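Local coordinates for hypothetical protein Atu1913 (Agrobacterium tumefaciens str., PDB 2B1Y), which is of unknown function but belongs to the DUF1883 family and, in the crystal, pairs with a second copy through strands hydrogen-bonded across the chains, at the interface of chains A and B. Residues are numbered along the deposited sequence; one frame, centred on the assembly and turned at random. Chains: chain A/B, hypothetical protein Atu1913.

Contact 1: the interface of chains A and B. Residues chain A 74-77, 83; chain B 6-9.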
# COMPACT_ATOMS: atom_id res chain seq x y z
N ILE A 74 -7.52 -6.93 -10.30
CA ILE A 74 -7.85 -5.54 -10.01
C ILE A 74 -7.37 -4.69 -11.14
O ILE A 74 -6.22 -4.81 -11.54
CB ILE A 74 -7.15 -5.06 -8.70
CG1 ILE A 74 -7.69 -5.83 -7.51
CG2 ILE A 74 -7.27 -3.51 -8.53
CD1 ILE A 74 -9.15 -5.80 -7.31
N ILE A 75 -8.25 -3.83 -11.63
CA ILE A 75 -7.85 -2.72 -12.50
C ILE A 75 -8.01 -1.45 -11.68
O ILE A 75 -9.06 -1.23 -11.09
CB ILE A 75 -8.78 -2.61 -13.74
CG1 ILE A 75 -8.86 -3.97 -14.46
CG2 ILE A 75 -8.31 -1.48 -14.66
CD1 ILE A 75 -7.55 -4.49 -14.94
N ASP A 76 -6.97 -0.62 -11.61
CA ASP A 76 -7.11 0.53 -10.71
C ASP A 76 -6.35 1.76 -11.14
O ASP A 76 -5.40 1.71 -11.93
CB ASP A 76 -6.71 0.14 -9.28
CG ASP A 76 -5.19 -0.04 -9.13
OD1 ASP A 76 -4.70 -1.17 -9.22
OD2 ASP A 76 -4.49 0.98 -8.99
N ALA A 77 -6.76 2.88 -10.56
CA ALA A 77 -6.26 4.18 -10.95
C ALA A 77 -5.24 4.74 -9.97
O ALA A 77 -5.01 5.96 -9.96
CB ALA A 77 -7.42 5.14 -11.13
N LEU A 83 -10.10 6.08 -13.80
CA LEU A 83 -10.25 4.62 -13.93
C LEU A 83 -10.57 4.21 -15.36
O LEU A 83 -11.53 4.71 -15.98
CB LEU A 83 -11.33 4.11 -12.95
CG LEU A 83 -11.57 2.59 -12.96
CD1 LEU A 83 -10.35 1.79 -12.47
CD2 LEU A 83 -12.85 2.22 -12.13
N PHE B 6 -8.44 5.71 -4.18
CA PHE B 6 -8.49 5.76 -5.66
C PHE B 6 -9.56 4.78 -6.14
O PHE B 6 -10.00 3.92 -5.38
CB PHE B 6 -7.14 5.37 -6.26
CG PHE B 6 -6.59 4.06 -5.73
CD1 PHE B 6 -5.71 4.05 -4.66
CD2 PHE B 6 -6.99 2.83 -6.29
CE1 PHE B 6 -5.21 2.82 -4.15
CE2 PHE B 6 -6.50 1.61 -5.79
CZ PHE B 6 -5.61 1.61 -4.72
N ARG B 7 -9.99 4.90 -7.40
CA ARG B 7 -11.05 4.06 -7.92
C ARG B 7 -10.45 2.75 -8.45
O ARG B 7 -9.30 2.71 -8.84
CB ARG B 7 -11.85 4.76 -9.03
CG ARG B 7 -12.67 6.02 -8.56
CD ARG B 7 -13.61 6.49 -9.65
NE ARG B 7 -14.60 5.46 -9.87
CZ ARG B 7 -15.10 5.12 -11.04
NH1 ARG B 7 -15.97 4.14 -11.09
NH2 ARG B 7 -14.73 5.75 -12.14
N TYR B 8 -11.25 1.71 -8.47
CA TYR B 8 -10.76 0.42 -8.98
C TYR B 8 -11.93 -0.44 -9.44
O TYR B 8 -13.10 -0.19 -9.07
CB TYR B 8 -9.94 -0.34 -7.91
CG TYR B 8 -10.78 -0.86 -6.78
CD1 TYR B 8 -11.16 -0.02 -5.74
CD2 TYR B 8 -11.21 -2.19 -6.75
CE1 TYR B 8 -11.95 -0.48 -4.70
CE2 TYR B 8 -12.00 -2.67 -5.72
CZ TYR B 8 -12.37 -1.79 -4.69
OH TYR B 8 -13.14 -2.22 -3.64
N THR B 9 -11.61 -1.48 -10.21
CA THR B 9 -12.58 -2.45 -10.61
C THR B 9 -12.07 -3.82 -10.18
O THR B 9 -10.92 -4.12 -10.39
CB THR B 9 -12.66 -2.51 -12.15
OG1 THR B 9 -13.11 -1.25 -12.64
CG2 THR B 9 -13.63 -3.62 -12.57

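Contact 2: the interface of chains A and B. Residues chain A 15-18; chain B 65, 67-68.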
# COMPACT_ATOMS: atom_id res chain seq x y z
N GLU A 15 -0.77 7.06 23.62
CA GLU A 15 -1.74 8.16 23.56
C GLU A 15 -1.05 9.49 23.60
O GLU A 15 -0.30 9.75 24.53
CB GLU A 15 -2.72 8.04 24.73
CG GLU A 15 -3.93 7.27 24.35
CD GLU A 15 -4.90 8.11 23.57
OE1 GLU A 15 -5.01 9.33 23.86
OE2 GLU A 15 -5.55 7.56 22.67
N LEU A 16 -1.28 10.33 22.60
CA LEU A 16 -0.76 11.69 22.61
C LEU A 16 -1.88 12.69 22.39
O LEU A 16 -2.76 12.44 21.57
CB LEU A 16 0.28 11.87 21.49
CG LEU A 16 1.48 10.91 21.48
CD1 LEU A 16 2.32 11.16 20.23
CD2 LEU A 16 2.33 11.06 22.75
N ARG A 17 -1.81 13.82 23.09
CA ARG A 17 -2.80 14.88 22.95
C ARG A 17 -2.57 15.64 21.65
O ARG A 17 -1.42 15.81 21.23
CB ARG A 17 -2.71 15.85 24.14
CG ARG A 17 -4.06 16.47 24.52
CD ARG A 17 -3.91 17.74 25.35
NE ARG A 17 -5.20 18.44 25.47
CZ ARG A 17 -5.46 19.42 26.33
NH1 ARG A 17 -4.53 19.85 27.18
NH2 ARG A 17 -6.66 19.97 26.36
N ALA A 18 -3.66 16.07 21.01
CA ALA A 18 -3.55 16.93 19.83
C ALA A 18 -2.53 18.06 20.11
O ALA A 18 -2.50 18.65 21.20
CB ALA A 18 -4.93 17.49 19.46
N VAL B 65 0.88 16.31 16.07
CA VAL B 65 -0.18 15.34 16.11
C VAL B 65 -1.49 16.15 15.95
O VAL B 65 -1.66 17.14 16.64
CB VAL B 65 -0.13 14.61 17.45
CG1 VAL B 65 -1.39 13.85 17.70
CG2 VAL B 65 1.15 13.69 17.54
N GLU B 67 -4.88 15.28 16.35
CA GLU B 67 -6.04 14.86 17.19
C GLU B 67 -5.49 14.01 18.31
O GLU B 67 -4.44 13.42 18.15
CB GLU B 67 -7.01 13.98 16.39
CG GLU B 67 -7.83 14.72 15.35
CD GLU B 67 -8.61 15.85 15.96
OE1 GLU B 67 -9.12 15.67 17.09
OE2 GLU B 67 -8.70 16.92 15.32
N THR B 68 -6.21 13.94 19.44
CA THR B 68 -5.81 13.12 20.57
C THR B 68 -6.24 11.69 20.38
O THR B 68 -7.42 11.40 20.20
CB THR B 68 -6.38 13.64 21.90
OG1 THR B 68 -5.97 15.00 22.09
CG2 THR B 68 -5.90 12.79 23.09

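Contact 3: the interface of chains A and B. Residues chain A 22, 24, 32, 34; chain B 61, 63, 73.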
# COMPACT_ATOMS: atom_id res chain seq x y z
N LEU A 22 6.29 15.95 17.34
CA LEU A 22 7.33 14.96 17.27
C LEU A 22 8.51 15.56 16.52
O LEU A 22 8.37 16.03 15.37
CB LEU A 22 6.81 13.73 16.53
CG LEU A 22 5.48 13.17 17.00
CD1 LEU A 22 5.13 11.93 16.16
CD2 LEU A 22 5.56 12.84 18.48
N ILE A 24 11.80 14.54 14.73
CA ILE A 24 12.27 13.26 14.22
C ILE A 24 13.59 13.43 13.49
O ILE A 24 13.66 14.30 12.59
CB ILE A 24 11.20 12.67 13.24
CG1 ILE A 24 9.84 12.54 13.95
CG2 ILE A 24 11.68 11.36 12.61
CD1 ILE A 24 8.69 12.59 12.99
N VAL A 32 8.70 9.08 6.38
CA VAL A 32 8.29 9.25 7.76
C VAL A 32 6.78 9.31 7.74
O VAL A 32 6.21 10.12 7.02
CB VAL A 32 8.88 10.58 8.32
CG1 VAL A 32 8.33 10.90 9.76
CG2 VAL A 32 10.37 10.52 8.35
N LEU A 34 3.30 9.25 10.28
CA LEU A 34 2.64 9.26 11.55
C LEU A 34 1.21 8.77 11.31
O LEU A 34 0.53 9.28 10.42
CB LEU A 34 2.62 10.71 12.06
CG LEU A 34 1.79 10.90 13.34
CD1 LEU A 34 2.44 10.20 14.56
CD2 LEU A 34 1.57 12.42 13.61
N ILE B 61 12.95 16.80 11.39
CA ILE B 61 11.71 17.42 10.97
C ILE B 61 10.76 17.37 12.16
O ILE B 61 11.01 16.62 13.16
CB ILE B 61 11.11 16.72 9.76
CG1 ILE B 61 10.93 15.23 10.02
CG2 ILE B 61 11.97 16.95 8.46
CD1 ILE B 61 9.63 14.71 9.45
N ILE B 63 6.56 17.16 13.17
CA ILE B 63 5.22 16.80 12.74
C ILE B 63 4.37 16.97 13.99
O ILE B 63 4.73 16.48 15.05
CB ILE B 63 5.11 15.31 12.28
CG1 ILE B 63 6.04 14.97 11.12
CG2 ILE B 63 3.62 14.98 11.86
CD1 ILE B 63 5.86 13.52 10.58
N LEU B 73 4.60 5.94 14.85
CA LEU B 73 5.47 6.62 13.90
C LEU B 73 6.27 5.55 13.19
O LEU B 73 6.92 4.71 13.86
CB LEU B 73 6.43 7.57 14.64
CG LEU B 73 7.43 8.25 13.70
CD1 LEU B 73 6.65 9.22 12.83
CD2 LEU B 73 8.50 8.92 14.50

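Contact 1: the interface of chains A and B
Backbone pairing joins A:Ile75, near the end of strand 69-76, to B:Thr9, near the start of strand 8-16, as an antiparallel bridge that continues through A:Asp76 and B:Tyr8. The amide N of B:Thr9 lies 2.7 Å from the carbonyl O of A:Ile75, and A:Ile75 N returns the bond to B:Thr9 O at 3.0 Å. Two residues further on, beyond the end of strand 69-76, A:Ala77 N donates to B:Arg7 O at 3.1 Å, so the ladder runs on into loop on both sides.

Side-chain packing centres on A:Leu83, a loop residue with 86 Å² of surface hidden by chain B. With its CG anti to the backbone N (chi1 -178°), it meets the extended segment of chain B with both methyls: CD1 rests 3.8 Å from B:Tyr8 CA, while CD2 lies 3.5 Å from the hydroxyl OG1 of B:Thr9. The same CD2 sits above the guanidinium face of B:Arg7, toward its rim and 3.8 Å from CZ. The B:Arg7 chain bends at chi3 (65°), bringing the guanidinium over this methyl.

Among the flat groups, the A:Asp76 carboxylate is turned 45° from the B:Phe6 ring; its OD2 stands above the ring plane near the rim, 3.8 Å from ring carbon CE2. A:Asp76 CB meets B:Tyr8 CB, the two residues being opposite in the bridge.

In this crystal pair, the patch carries strand pairing from one chain into the other and covers it with A:Leu83.

Contact 2: the interface of chains A and B
B:Thr68, with 68 Å² of surface hidden by chain A, is the main residue of this patch between two copies of a DUF1883-family protein, where a loop of chain B meets a strand end and the following loop of chain A. It precedes strand 69-76 and lies against the end of strand 8-16 of chain A and the residues just after it. Its hydroxyl OG1 accepts a hydrogen bond from the backbone N of A:Ala18 at 2.8 Å, with an angle of 166° at the hydrogen, close to straight. The first torsion (chi1 -57°) sets OG1 anti to the carbonyl carbon and points CG2 away from the backbone N; this turns the hydroxyl to A:Ala18 and the methyl toward A:Leu16, whose carbonyl O is 3.5 Å from CG2. The methyl also approaches OE1 of the A:Glu15 carboxylate, and these two side chains cross at about a right angle.

A:Ala18 adds an apolar contact through its methyl: CB lies 3.6 Å from CA of B:Glu67, so it touches backbone rather than the glutamate carboxylate.

A:Arg17 runs extended from CG to NE, and the base of its side chain does the touching, with CG 3.4 Å from B:Thr68 OG1. Further along, A:Leu16 CD1 meets B:Val65 CG2 at 3.9 Å, the two side chains crossing nearly perpendicularly.

Contact 3: the interface of chains A and B
The amide N of A:Ile24 donates to the carbonyl O of B:Ile61 at 2.7 Å, with 173° at the hydrogen, and B:Ile61 N answers to A:Ile24 O at 2.9 Å. Two residues along, A:Leu22 N and B:Ile63 O (2.8 Å) form the next rung, with B:Ile63 N donating in return to A:Leu22 O. These reciprocal pairs show strand 21-26 of chain A running antiparallel to strand 61-64 of chain B. A:Leu34 and B:Leu73 form a further antiparallel bridge, between strands 30-36 and 69-76.

Branched side chains pack against one another between the two pairings. B:Ile63 divides its contacts: CG1 stands anti to the carbonyl carbon (chi1 -59°) and the chain continues extended, carrying CD1 to 3.7 Å from A:Val32 CG1, while the other branch, CG2, lies 3.7 Å from A:Leu34 CD2. In both cases the side chains slide past each other in opposite directions. A:Ile24 reaches B:Leu73 tip to tip, its CD1 at 3.9 Å from the leucine CD1, and the same isoleucine methyl meets B:Ile63 CD1 at 3.8 Å as those side chains cross at a slant. A:Val32 CG1 further touches B:Leu73 CD1, and B:Ile61 CD1 approaches the same valine methyl at 4.0 Å.

Residues of both chains thus build one hydrophobic layer between cross-chain strand pairs, which probably helps hold the two copies together, consistent with an intertwined dimer.

Contact 2 and contact 3 are neighbours, with C-alpha centres about 13 Å apart, whereas the C-alpha centre of contact 1 lies about 34 Å from that of contact 2 and about 30 Å from that of contact 3. Strand 69-76 links contacts 1 and 3, contributing from chain A in the former and chain B in the latter; strand 8-16 likewise serves contact 1 from chain B and contact 2 from chain A. Because the interface is two-fold symmetric, each contact recurs with the chains exchanged. Such strand sharing at well-separated places is consistent with an intertwined dimer, although the structure alone does not prove that this pair forms in solution.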